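Long-range contacts in FACT complex subunit SPT16 (Ashbya gossypii, PDB 6A8M), which probably acts in the FACT complex as a histone chaperone, destabilizing and restoring nucleosomes during transcription elongation, with roles in DNA replication and repair: residues S167-S171 against R374-F378; K296-N301 against M369-F373; Q377-N381 against D393-I397. All blocks are in the same frame, centred on the assembly; numbering follows the deposited sequence.

How the interactions relate
In this N-terminal portion of Spt16, the first residues to take part are 167-171, on the short helix that follows the last strand of the N-terminal lobe. Interaction 1 joins them to 374-378, some 200 residues on, and so ties that helix to the M24 peptidase-like part. Interaction 2 (296-301 with 369-373) closes a smaller loop inside this span; its second segment runs straight into 374-378. Interaction 3 opens on Gln377 and Phe378, where interaction 1 ends, and closes a short loop at 393-397. Interactions 2 and 3 meet through Met369 N and Cys394 O (3.0 Å) and through Asn301 ND2 and Asn396 OD1 (2.9 Å), both probable hydrogen bonds.

Interaction 1 of 3, residues S167-S171 against R374-F378; sequences SLGLS and RDSQF
Gln377 lies along one side of helix 167-174, its side chain (chi1 and chi2 both m) running along the helix toward Ser167. Its NE2 is 3.9 Å from Ser167 CB, its OE1 3.7 Å from Leu168 CB, and its CB 3.6 Å from Ser171 OG. The CA atoms come closest at Leu168 and Gln377, 6.1 Å apart. The helical segment is regular, with Ser171 N bonded to Ser167 O (3.0 Å). Opposite it the chain makes a type I beta turn from Asp375 to Phe378, closed by Phe378 N to Asp375 O at 2.9 Å. Asp375 (chi1 t) uses both carboxylate oxygens: OD1 accepts from Gln377 N (2.9 Å), while OD2 receives a short hydrogen bond of 2.5 Å from Ser171 OG (chi1 t). Arg387 also bonds Ser171 OG. Water 1 sits 2.8 Å from Ser171 O and 2.7 Å from Asp375 OD2. The small contact (214 Å²) combines one direct hydrogen bond with van der Waals packing of Gln377, joining helix 167-174, which follows strand 162-165 of the N-terminal lobe, to the M24 peptidase-like part. The Asp375 geometry is that of an Asx turn superposed on a type I beta turn.

Interaction 2 of 3, residues K296-N301 against M369-F373; sequences KNYCSN and MGLEF
Cys299 N donates a nearly straight hydrogen bond to Gly370 O (2.8 Å, 167°); the CA atoms are closest at Tyr298 and Leu371 (4.8 Å). Gly370 (phi/psi 180/-121) adopts a conformation open mainly to glycine. Leu371 (m, t) lays CD2 over one face of the Tyr298 ring (chi1 m, chi2 88°), 3.6 Å from the centroid in a CH-pi contact. Cys299 (m) points SG at the edge of the Phe373 ring (chi1 t, chi2 73°), 5.4 Å from its centroid, while its CB touches Met369 CG (3.8 Å) and Phe373 CD1 (3.7 Å). Met369 (t, t, p) is extended to SD and bends there, bringing CE to 3.7 Å from Ser300 CA. Water 2 lies 2.8 Å from Asn297 O and 2.7 Å from Leu371 O. One backbone bond and side-chain packing thus join the start of strand 298-308 to the loop after strand 364-368 in the M24 peptidase-like domain. Helix 48-57 of the N-terminal lobe packs on Leu371, helix 179-208 on Tyr298 and strand 412-424 on Met369.

Interaction 3 of 3, residues Q377-N381 against D393-I397; sequences QFVLN and DCFNI
Residues 379-381 form a weakly bonded strand and 394-397 the start of a longer one, lying on either side of strand 364-368 in one antiparallel sheet. Both are antiparallel to that middle strand, so they run in the same general direction, and their CA atoms come no nearer than 8.5 Å, at Leu380 and Ile397. Leu380 (phi/psi -87/78) is the centre of an inverse gamma turn, with a weak bond of 3.0 Å from Asn381 N to Val379 O. Across this gap only side chains meet, burying 187 Å². Phe378 and Leu380 point toward the partner, whereas Val379 between them points away. Phe378 (chi1 t, chi2 -41°) and Phe395 (chi1 m, chi2 -90°) form an offset edge-to-face pair, the edge of Phe395 toward the face of Phe378, with centroids 5.5 Å apart and planes at 72°; CE1 of Phe378 is 3.7 Å from CE1 of Phe395. Leu380 (m, t) extends CD1 to 3.6 Å from Ile397 CD1, the Ile397 side chain being m, m, and to 4.1 Å from Phe395 CD1. At the other end Asp393 OD2 lies 4.2 Å from Phe378 CE2 and accepts a hydrogen bond from Glu390 N. Leu368 of the middle strand touches both Phe378 and Asp393, and Leu423 and Val421 of strand 412-424 touch Phe395 and Ile397. Apart from this carboxylate edge the chemistry is apolar: the two strands are held on one face of the sheet by dispersion and aromatic packing, while the backbone of 378-380 bonds to strand 364-368, and Cys394 to Met369 just after it.

Interaction 1 of 3, residues S167-S171 against R374-F378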
ATOM      1  N   SER A 167       0.008  -4.074 -14.869  1.00 16.31           N
ATOM      2  CA  SER A 167      -0.251  -4.083 -13.426  1.00 18.46           C
ATOM      3  C   SER A 167       0.174  -5.397 -12.779  1.00 16.49           C
ATOM      4  O   SER A 167       0.800  -5.397 -11.716  1.00 16.49           O
ATOM      5  CB  SER A 167      -1.727  -3.818 -13.136  1.00 20.83           C
ATOM      6  OG  SER A 167      -2.011  -2.438 -13.259  1.00 22.44           O
ATOM      7  N   LEU A 168      -0.196  -6.536 -13.376  1.00 17.40           N
ATOM      8  CA  LEU A 168       0.153  -7.802 -12.738  1.00 17.91           C
ATOM      9  C   LEU A 168       1.659  -7.976 -12.692  1.00 15.76           C
ATOM     10  O   LEU A 168       2.213  -8.428 -11.681  1.00 16.40           O
ATOM     11  CB  LEU A 168      -0.498  -8.978 -13.475  1.00 18.75           C
ATOM     12  CG  LEU A 168      -0.096 -10.392 -13.023  1.00 21.34           C
ATOM     13  CD1 LEU A 168      -0.493 -10.656 -11.568  1.00 21.24           C
ATOM     14  CD2 LEU A 168      -0.720 -11.464 -13.923  1.00 22.93           C
ATOM     15  N   GLY A 169       2.338  -7.610 -13.780  1.00 15.99           N
ATOM     16  CA  GLY A 169       3.784  -7.752 -13.818  1.00 18.17           C
ATOM     17  C   GLY A 169       4.478  -6.893 -12.776  1.00 16.38           C
ATOM     18  O   GLY A 169       5.389  -7.352 -12.087  1.00 17.51           O
ATOM     19  N   LEU A 170       4.064  -5.630 -12.656  1.00 15.85           N
ATOM     20  CA  LEU A 170       4.675  -4.773 -11.646  1.00 13.89           C
ATOM     21  C   LEU A 170       4.394  -5.289 -10.242  1.00 16.33           C
ATOM     22  O   LEU A 170       5.280  -5.276  -9.376  1.00 13.77           O
ATOM     23  CB  LEU A 170       4.181  -3.336 -11.816  1.00 12.90           C
ATOM     24  CG  LEU A 170       4.668  -2.621 -13.089  1.00 15.76           C
ATOM     25  CD1 LEU A 170       3.976  -1.287 -13.302  1.00 17.74           C
ATOM     26  CD2 LEU A 170       6.171  -2.449 -13.117  1.00 15.85           C
ATOM     27  N   SER A 171       3.169  -5.759  -9.993  1.00 15.28           N
ATOM     28  CA  SER A 171       2.838  -6.278  -8.666  1.00 15.30           C
ATOM     29  C   SER A 171       3.774  -7.421  -8.272  1.00 16.09           C
ATOM     30  O   SER A 171       4.284  -7.462  -7.143  1.00 16.69           O
ATOM     31  CB  SER A 171       1.383  -6.738  -8.642  1.00 16.68           C
ATOM     32  OG  SER A 171       1.124  -7.544  -7.505  1.00 15.28           O
ATOM     33  N   ARG A 374      -3.094  -1.243  -0.974  1.00 11.74           N
ATOM     34  CA  ARG A 374      -3.815  -2.474  -1.296  1.00 10.77           C
ATOM     35  C   ARG A 374      -3.466  -2.892  -2.716  1.00 12.70           C
ATOM     36  O   ARG A 374      -3.812  -2.202  -3.685  1.00 14.48           O
ATOM     37  CB  ARG A 374      -5.327  -2.293  -1.137  1.00 10.29           C
ATOM     38  CG  ARG A 374      -6.116  -3.602  -1.377  1.00 10.93           C
ATOM     39  CD  ARG A 374      -7.605  -3.347  -1.319  1.00 11.27           C
ATOM     40  NE  ARG A 374      -8.374  -4.600  -1.353  1.00 11.72           N
ATOM     41  CZ  ARG A 374      -8.603  -5.365  -0.282  1.00 12.03           C
ATOM     42  NH1 ARG A 374      -8.116  -5.029   0.906  1.00 13.31           N
ATOM     43  NH2 ARG A 374      -9.319  -6.489  -0.413  1.00 14.65           N
ATOM     44  N   ASP A 375      -2.747  -4.003  -2.834  1.00 12.63           N
ATOM     45  CA  ASP A 375      -2.412  -4.568  -4.139  1.00 13.64           C
ATOM     46  C   ASP A 375      -3.575  -5.437  -4.590  1.00 13.44           C
ATOM     47  O   ASP A 375      -3.729  -6.585  -4.151  1.00 14.63           O
ATOM     48  CB  ASP A 375      -1.115  -5.352  -4.047  1.00 14.32           C
ATOM     49  CG  ASP A 375      -0.617  -5.825  -5.402  1.00 15.53           C
ATOM     50  OD1 ASP A 375      -1.408  -5.892  -6.376  1.00 16.84           O
ATOM     51  OD2 ASP A 375       0.577  -6.173  -5.470  1.00 16.81           O
ATOM     52  N   SER A 376      -4.390  -4.897  -5.505  1.00 14.36           N
ATOM     53  CA  SER A 376      -5.569  -5.595  -5.993  1.00 15.14           C
ATOM     54  C   SER A 376      -5.237  -6.826  -6.810  1.00 14.95           C
ATOM     55  O   SER A 376      -6.136  -7.627  -7.074  1.00 15.66           O
ATOM     56  CB  SER A 376      -6.410  -4.645  -6.833  1.00 18.76           C
ATOM     57  OG  SER A 376      -6.829  -3.567  -6.014  1.00 22.76           O
ATOM     58  N   GLN A 377      -3.985  -6.972  -7.236  1.00 17.19           N
ATOM     59  CA  GLN A 377      -3.505  -8.168  -7.905  1.00 16.52           C
ATOM     60  C   GLN A 377      -3.177  -9.288  -6.934  1.00 14.59           C
ATOM     61  O   GLN A 377      -2.829 -10.380  -7.378  1.00 15.54           O
ATOM     62  CB  GLN A 377      -2.241  -7.848  -8.710  1.00 19.32           C
ATOM     63  CG  GLN A 377      -2.379  -6.698  -9.685  1.00 25.14           C
ATOM     64  CD  GLN A 377      -3.353  -7.020 -10.785  1.00 29.44           C
ATOM     65  OE1 GLN A 377      -3.344  -8.127 -11.332  1.00 29.21           O
ATOM     66  NE2 GLN A 377      -4.211  -6.061 -11.114  1.00 32.64           N
ATOM     67  N   PHE A 378      -3.229  -9.033  -5.633  1.00 13.77           N
ATOM     68  CA  PHE A 378      -2.856 -10.043  -4.639  1.00 12.67           C
ATOM     69  C   PHE A 378      -3.764  -9.845  -3.428  1.00 12.91           C
ATOM     70  O   PHE A 378      -3.320  -9.586  -2.320  1.00 11.95           O
ATOM     71  CB  PHE A 378      -1.369  -9.929  -4.304  1.00 11.69           C
ATOM     72  CG  PHE A 378      -0.741 -11.186  -3.738  1.00 12.40           C
ATOM     73  CD1 PHE A 378      -1.404 -11.978  -2.805  1.00 13.10           C
ATOM     74  CD2 PHE A 378       0.543 -11.550  -4.114  1.00 15.88           C
ATOM     75  CE1 PHE A 378      -0.806 -13.134  -2.267  1.00 16.09           C
ATOM     76  CE2 PHE A 378       1.148 -12.701  -3.604  1.00 16.85           C
ATOM     77  CZ  PHE A 378       0.481 -13.502  -2.687  1.00 17.18           C
TER
HETATM   78  O   HOH W   1       3.265  -5.969  -4.942  1.00 14.74           O

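Interaction 2 of 3, residues K296-N301 against M369-F373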
ATOM      1  N   LYS A 296       8.297   6.667   4.689  1.00 12.13           N
ATOM      2  CA  LYS A 296       9.037   6.666   3.420  1.00 13.86           C
ATOM      3  C   LYS A 296       8.292   5.856   2.363  1.00 14.21           C
ATOM      4  O   LYS A 296       8.884   5.062   1.622  1.00 15.62           O
ATOM      5  CB  LYS A 296      10.456   6.155   3.614  1.00 17.66           C
ATOM      6  CG  LYS A 296      11.289   7.128   4.433  1.00 21.78           C
ATOM      7  CD  LYS A 296      12.758   6.695   4.527  1.00 27.74           C
ATOM      8  CE  LYS A 296      13.555   7.111   3.298  1.00 33.32           C
ATOM      9  NZ  LYS A 296      15.030   7.167   3.609  1.00 36.80           N
ATOM     10  N   ASN A 297       6.982   6.079   2.308  1.00 12.10           N
ATOM     11  CA  ASN A 297       6.001   5.578   1.342  1.00 13.00           C
ATOM     12  C   ASN A 297       5.595   4.126   1.603  1.00 12.40           C
ATOM     13  O   ASN A 297       4.729   3.620   0.868  1.00 14.50           O
ATOM     14  CB  ASN A 297       6.468   5.719  -0.117  1.00 14.58           C
ATOM     15  CG  ASN A 297       6.889   7.155  -0.458  1.00 17.59           C
ATOM     16  OD1 ASN A 297       8.007   7.405  -0.915  1.00 21.38           O
ATOM     17  ND2 ASN A 297       6.002   8.092  -0.205  1.00 17.31           N
ATOM     18  N   TYR A 298       6.133   3.455   2.628  1.00 12.47           N
ATOM     19  CA  TYR A 298       5.767   2.065   2.915  1.00 11.41           C
ATOM     20  C   TYR A 298       4.567   2.023   3.862  1.00 13.42           C
ATOM     21  O   TYR A 298       4.647   2.521   4.983  1.00 11.80           O
ATOM     22  CB  TYR A 298       6.986   1.300   3.467  1.00 10.80           C
ATOM     23  CG  TYR A 298       7.907   1.046   2.316  1.00 12.89           C
ATOM     24  CD1 TYR A 298       8.888   1.988   1.961  1.00 14.26           C
ATOM     25  CD2 TYR A 298       7.760  -0.079   1.527  1.00 11.32           C
ATOM     26  CE1 TYR A 298       9.676   1.782   0.830  1.00 13.98           C
ATOM     27  CE2 TYR A 298       8.586  -0.304   0.424  1.00 11.30           C
ATOM     28  CZ  TYR A 298       9.512   0.639   0.080  1.00 13.04           C
ATOM     29  OH  TYR A 298      10.260   0.425  -1.050  1.00 15.73           O
ATOM     30  N   CYS A 299       3.465   1.414   3.398  1.00 13.10           N
ATOM     31  CA  CYS A 299       2.199   1.354   4.124  1.00 13.53           C
ATOM     32  C   CYS A 299       2.156   0.237   5.157  1.00 12.04           C
ATOM     33  O   CYS A 299       2.689  -0.858   4.950  1.00 11.83           O
ATOM     34  CB  CYS A 299       1.040   1.130   3.165  1.00 13.37           C
ATOM     35  SG  CYS A 299       0.855   2.429   1.933  1.00 13.22           S
ATOM     36  N   SER A 300       1.441   0.513   6.250  1.00  9.75           N
ATOM     37  CA  SER A 300       1.049  -0.470   7.255  1.00 10.25           C
ATOM     38  C   SER A 300      -0.422  -0.238   7.591  1.00 11.22           C
ATOM     39  O   SER A 300      -1.034   0.763   7.189  1.00 11.43           O
ATOM     40  CB  SER A 300       1.918  -0.389   8.522  1.00 11.24           C
ATOM     41  OG  SER A 300       1.815   0.901   9.112  1.00 14.15           O
ATOM     42  N   ASN A 301      -0.998  -1.188   8.322  1.00 12.04           N
ATOM     43  CA  ASN A 301      -2.425  -1.158   8.622  1.00 10.35           C
ATOM     44  C   ASN A 301      -2.642  -1.850   9.954  1.00 12.01           C
ATOM     45  O   ASN A 301      -1.967  -2.839  10.251  1.00 13.36           O
ATOM     46  CB  ASN A 301      -3.260  -1.865   7.536  1.00 12.31           C
ATOM     47  CG  ASN A 301      -4.731  -1.628   7.720  1.00 11.17           C
ATOM     48  OD1 ASN A 301      -5.140  -0.479   7.841  1.00 11.94           O
ATOM     49  ND2 ASN A 301      -5.531  -2.709   7.797  1.00 11.60           N
ATOM     50  N   MET A 369       0.708  -5.711   0.729  1.00 12.52           N
ATOM     51  CA  MET A 369       0.806  -4.291   1.052  1.00 12.47           C
ATOM     52  C   MET A 369       2.268  -3.872   0.945  1.00 12.76           C
ATOM     53  O   MET A 369       3.172  -4.688   1.136  1.00 15.69           O
ATOM     54  CB  MET A 369       0.247  -4.020   2.470  1.00 14.71           C
ATOM     55  CG  MET A 369       0.254  -2.560   2.939  1.00 14.88           C
ATOM     56  SD  MET A 369      -0.672  -2.407   4.474  1.00 12.44           S
ATOM     57  CE  MET A 369       0.245  -3.571   5.485  1.00 12.24           C
ATOM     58  N   GLY A 370       2.494  -2.599   0.626  1.00 12.89           N
ATOM     59  CA  GLY A 370       3.857  -2.082   0.543  1.00 11.52           C
ATOM     60  C   GLY A 370       3.827  -0.619   0.160  1.00 13.58           C
ATOM     61  O   GLY A 370       3.202   0.190   0.856  1.00 11.83           O
ATOM     62  N   LEU A 371       4.473  -0.270  -0.963  1.00 13.34           N
ATOM     63  CA  LEU A 371       4.310   1.072  -1.517  1.00 13.49           C
ATOM     64  C   LEU A 371       2.868   1.326  -1.926  1.00 14.54           C
ATOM     65  O   LEU A 371       2.397   2.470  -1.865  1.00 15.76           O
ATOM     66  CB  LEU A 371       5.246   1.256  -2.716  1.00 11.52           C
ATOM     67  CG  LEU A 371       6.744   1.236  -2.392  1.00 12.30           C
ATOM     68  CD1 LEU A 371       7.607   1.142  -3.649  1.00 12.08           C
ATOM     69  CD2 LEU A 371       7.116   2.512  -1.616  1.00 10.52           C
ATOM     70  N   GLU A 372       2.160   0.284  -2.354  1.00 11.80           N
ATOM     71  CA  GLU A 372       0.724   0.348  -2.609  1.00 11.07           C
ATOM     72  C   GLU A 372       0.004  -0.145  -1.362  1.00 11.73           C
ATOM     73  O   GLU A 372       0.338  -1.215  -0.837  1.00 13.35           O
ATOM     74  CB  GLU A 372       0.358  -0.517  -3.815  1.00 13.59           C
ATOM     75  CG  GLU A 372      -1.040  -0.333  -4.361  1.00 15.10           C
ATOM     76  CD  GLU A 372      -1.190  -0.991  -5.727  1.00 17.71           C
ATOM     77  OE1 GLU A 372      -2.117  -0.634  -6.465  1.00 21.43           O
ATOM     78  OE2 GLU A 372      -0.368  -1.864  -6.060  1.00 20.89           O
ATOM     79  N   PHE A 373      -0.968   0.632  -0.881  1.00 11.20           N
ATOM     80  CA  PHE A 373      -1.670   0.234   0.338  1.00 10.99           C
ATOM     81  C   PHE A 373      -2.406  -1.086   0.153  1.00 12.13           C
ATOM     82  O   PHE A 373      -2.336  -1.979   1.017  1.00 11.88           O
ATOM     83  CB  PHE A 373      -2.663   1.303   0.801  1.00 10.58           C
ATOM     84  CG  PHE A 373      -3.369   0.905   2.038  1.00 10.61           C
ATOM     85  CD1 PHE A 373      -2.688   0.904   3.245  1.00 13.69           C
ATOM     86  CD2 PHE A 373      -4.691   0.450   2.008  1.00 12.00           C
ATOM     87  CE1 PHE A 373      -3.303   0.493   4.409  1.00 14.23           C
ATOM     88  CE2 PHE A 373      -5.302   0.033   3.178  1.00 12.82           C
ATOM     89  CZ  PHE A 373      -4.604   0.055   4.374  1.00 13.10           C
TER
HETATM   90  O   HOH W   2       3.240   4.949  -1.052  1.00 26.76           O

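Interaction 3 of 3, residues Q377-N381 against D393-I397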
ATOM      1  N   GLN A 377      -3.985  -6.972  -7.236  1.00 17.19           N
ATOM      2  CA  GLN A 377      -3.505  -8.168  -7.905  1.00 16.52           C
ATOM      3  C   GLN A 377      -3.177  -9.288  -6.934  1.00 14.59           C
ATOM      4  O   GLN A 377      -2.829 -10.380  -7.378  1.00 15.54           O
ATOM      5  CB  GLN A 377      -2.241  -7.848  -8.710  1.00 19.32           C
ATOM      6  CG  GLN A 377      -2.379  -6.698  -9.685  1.00 25.14           C
ATOM      7  CD  GLN A 377      -3.353  -7.020 -10.785  1.00 29.44           C
ATOM      8  OE1 GLN A 377      -3.344  -8.127 -11.332  1.00 29.21           O
ATOM      9  NE2 GLN A 377      -4.211  -6.061 -11.114  1.00 32.64           N
ATOM     10  N   PHE A 378      -3.229  -9.033  -5.633  1.00 13.77           N
ATOM     11  CA  PHE A 378      -2.856 -10.043  -4.639  1.00 12.67           C
ATOM     12  C   PHE A 378      -3.764  -9.845  -3.428  1.00 12.91           C
ATOM     13  O   PHE A 378      -3.320  -9.586  -2.320  1.00 11.95           O
ATOM     14  CB  PHE A 378      -1.369  -9.929  -4.304  1.00 11.69           C
ATOM     15  CG  PHE A 378      -0.741 -11.186  -3.738  1.00 12.40           C
ATOM     16  CD1 PHE A 378      -1.404 -11.978  -2.805  1.00 13.10           C
ATOM     17  CD2 PHE A 378       0.543 -11.550  -4.114  1.00 15.88           C
ATOM     18  CE1 PHE A 378      -0.806 -13.134  -2.267  1.00 16.09           C
ATOM     19  CE2 PHE A 378       1.148 -12.701  -3.604  1.00 16.85           C
ATOM     20  CZ  PHE A 378       0.481 -13.502  -2.687  1.00 17.18           C
ATOM     21  N   VAL A 379      -5.089  -9.930  -3.662  1.00 11.70           N
ATOM     22  CA  VAL A 379      -6.086  -9.918  -2.600  1.00 11.15           C
ATOM     23  C   VAL A 379      -6.271 -11.339  -2.095  1.00 12.60           C
ATOM     24  O   VAL A 379      -6.290 -12.296  -2.884  1.00 12.97           O
ATOM     25  CB  VAL A 379      -7.416  -9.319  -3.099  1.00 13.66           C
ATOM     26  CG1 VAL A 379      -8.484  -9.442  -2.055  1.00 14.03           C
ATOM     27  CG2 VAL A 379      -7.234  -7.818  -3.441  1.00 15.90           C
ATOM     28  N   LEU A 380      -6.419 -11.489  -0.771  1.00 11.40           N
ATOM     29  CA  LEU A 380      -6.529 -12.815  -0.172  1.00 11.88           C
ATOM     30  C   LEU A 380      -7.992 -13.240  -0.197  1.00 12.79           C
ATOM     31  O   LEU A 380      -8.710 -13.172   0.801  1.00 14.42           O
ATOM     32  CB  LEU A 380      -5.950 -12.808   1.238  1.00 11.73           C
ATOM     33  CG  LEU A 380      -4.484 -12.366   1.317  1.00 13.15           C
ATOM     34  CD1 LEU A 380      -3.993 -12.330   2.777  1.00 13.30           C
ATOM     35  CD2 LEU A 380      -3.605 -13.295   0.485  1.00 16.32           C
ATOM     36  N   ASN A 381      -8.443 -13.672  -1.381  1.00 12.76           N
ATOM     37  CA  ASN A 381      -9.819 -14.101  -1.586  1.00 14.72           C
ATOM     38  C   ASN A 381      -9.830 -15.445  -2.307  1.00 14.16           C
ATOM     39  O   ASN A 381      -8.777 -15.979  -2.691  1.00 17.90           O
ATOM     40  CB  ASN A 381     -10.599 -13.036  -2.364  1.00 17.64           C
ATOM     41  CG  ASN A 381     -10.016 -12.763  -3.741  1.00 18.22           C
ATOM     42  OD1 ASN A 381      -9.365 -13.613  -4.347  1.00 21.00           O
ATOM     43  ND2 ASN A 381     -10.277 -11.567  -4.259  1.00 19.64           N
ATOM     44  N   ASP A 393       7.424 -11.109   1.445  1.00 15.27           N
ATOM     45  CA  ASP A 393       6.150 -10.435   1.247  1.00 15.54           C
ATOM     46  C   ASP A 393       5.650  -9.851   2.559  1.00 14.98           C
ATOM     47  O   ASP A 393       5.856 -10.420   3.631  1.00 15.70           O
ATOM     48  CB  ASP A 393       5.096 -11.403   0.711  1.00 14.90           C
ATOM     49  CG  ASP A 393       5.302 -11.748  -0.757  1.00 16.84           C
ATOM     50  OD1 ASP A 393       6.183 -11.145  -1.403  1.00 17.31           O
ATOM     51  OD2 ASP A 393       4.593 -12.664  -1.234  1.00 19.15           O
ATOM     52  N   CYS A 394       4.962  -8.716   2.458  1.00 13.12           N
ATOM     53  CA  CYS A 394       4.320  -8.089   3.601  1.00 12.15           C
ATOM     54  C   CYS A 394       2.826  -8.035   3.334  1.00 13.75           C
ATOM     55  O   CYS A 394       2.409  -7.591   2.260  1.00 15.36           O
ATOM     56  CB  CYS A 394       4.861  -6.676   3.820  1.00 14.92           C
ATOM     57  SG  CYS A 394       4.201  -5.858   5.290  1.00 18.71           S
ATOM     58  N   PHE A 395       2.025  -8.461   4.312  1.00 12.52           N
ATOM     59  CA  PHE A 395       0.576  -8.488   4.140  1.00 10.56           C
ATOM     60  C   PHE A 395      -0.133  -7.593   5.143  1.00 11.47           C
ATOM     61  O   PHE A 395       0.304  -7.406   6.288  1.00 11.20           O
ATOM     62  CB  PHE A 395       0.017  -9.925   4.276  1.00 13.00           C
ATOM     63  CG  PHE A 395       0.481 -10.832   3.195  1.00 15.02           C
ATOM     64  CD1 PHE A 395      -0.252 -10.953   2.018  1.00 15.35           C
ATOM     65  CD2 PHE A 395       1.685 -11.506   3.325  1.00 14.64           C
ATOM     66  CE1 PHE A 395       0.205 -11.765   0.993  1.00 16.11           C
ATOM     67  CE2 PHE A 395       2.139 -12.329   2.311  1.00 16.67           C
ATOM     68  CZ  PHE A 395       1.397 -12.443   1.142  1.00 15.35           C
ATOM     69  N   ASN A 396      -1.249  -7.032   4.674  1.00 12.04           N
ATOM     70  CA  ASN A 396      -2.325  -6.531   5.523  1.00 11.26           C
ATOM     71  C   ASN A 396      -3.288  -7.697   5.721  1.00 12.20           C
ATOM     72  O   ASN A 396      -4.015  -8.062   4.800  1.00 11.71           O
ATOM     73  CB  ASN A 396      -2.988  -5.346   4.833  1.00  9.79           C
ATOM     74  CG  ASN A 396      -4.236  -4.868   5.534  1.00 10.43           C
ATOM     75  OD1 ASN A 396      -4.437  -5.145   6.710  1.00 11.87           O
ATOM     76  ND2 ASN A 396      -5.064  -4.116   4.809  1.00 11.66           N
ATOM     77  N   ILE A 397      -3.252  -8.327   6.895  1.00 10.73           N
ATOM     78  CA  ILE A 397      -4.182  -9.412   7.203  1.00 10.88           C
ATOM     79  C   ILE A 397      -5.345  -8.761   7.933  1.00 10.68           C
ATOM     80  O   ILE A 397      -5.209  -8.358   9.095  1.00 12.71           O
ATOM     81  CB  ILE A 397      -3.515 -10.507   8.052  1.00 11.88           C
ATOM     82  CG1 ILE A 397      -2.278 -11.063   7.343  1.00 10.75           C
ATOM     83  CG2 ILE A 397      -4.496 -11.623   8.382  1.00 14.84           C
ATOM     84  CD1 ILE A 397      -2.604 -11.772   6.017  1.00 12.21           C
TER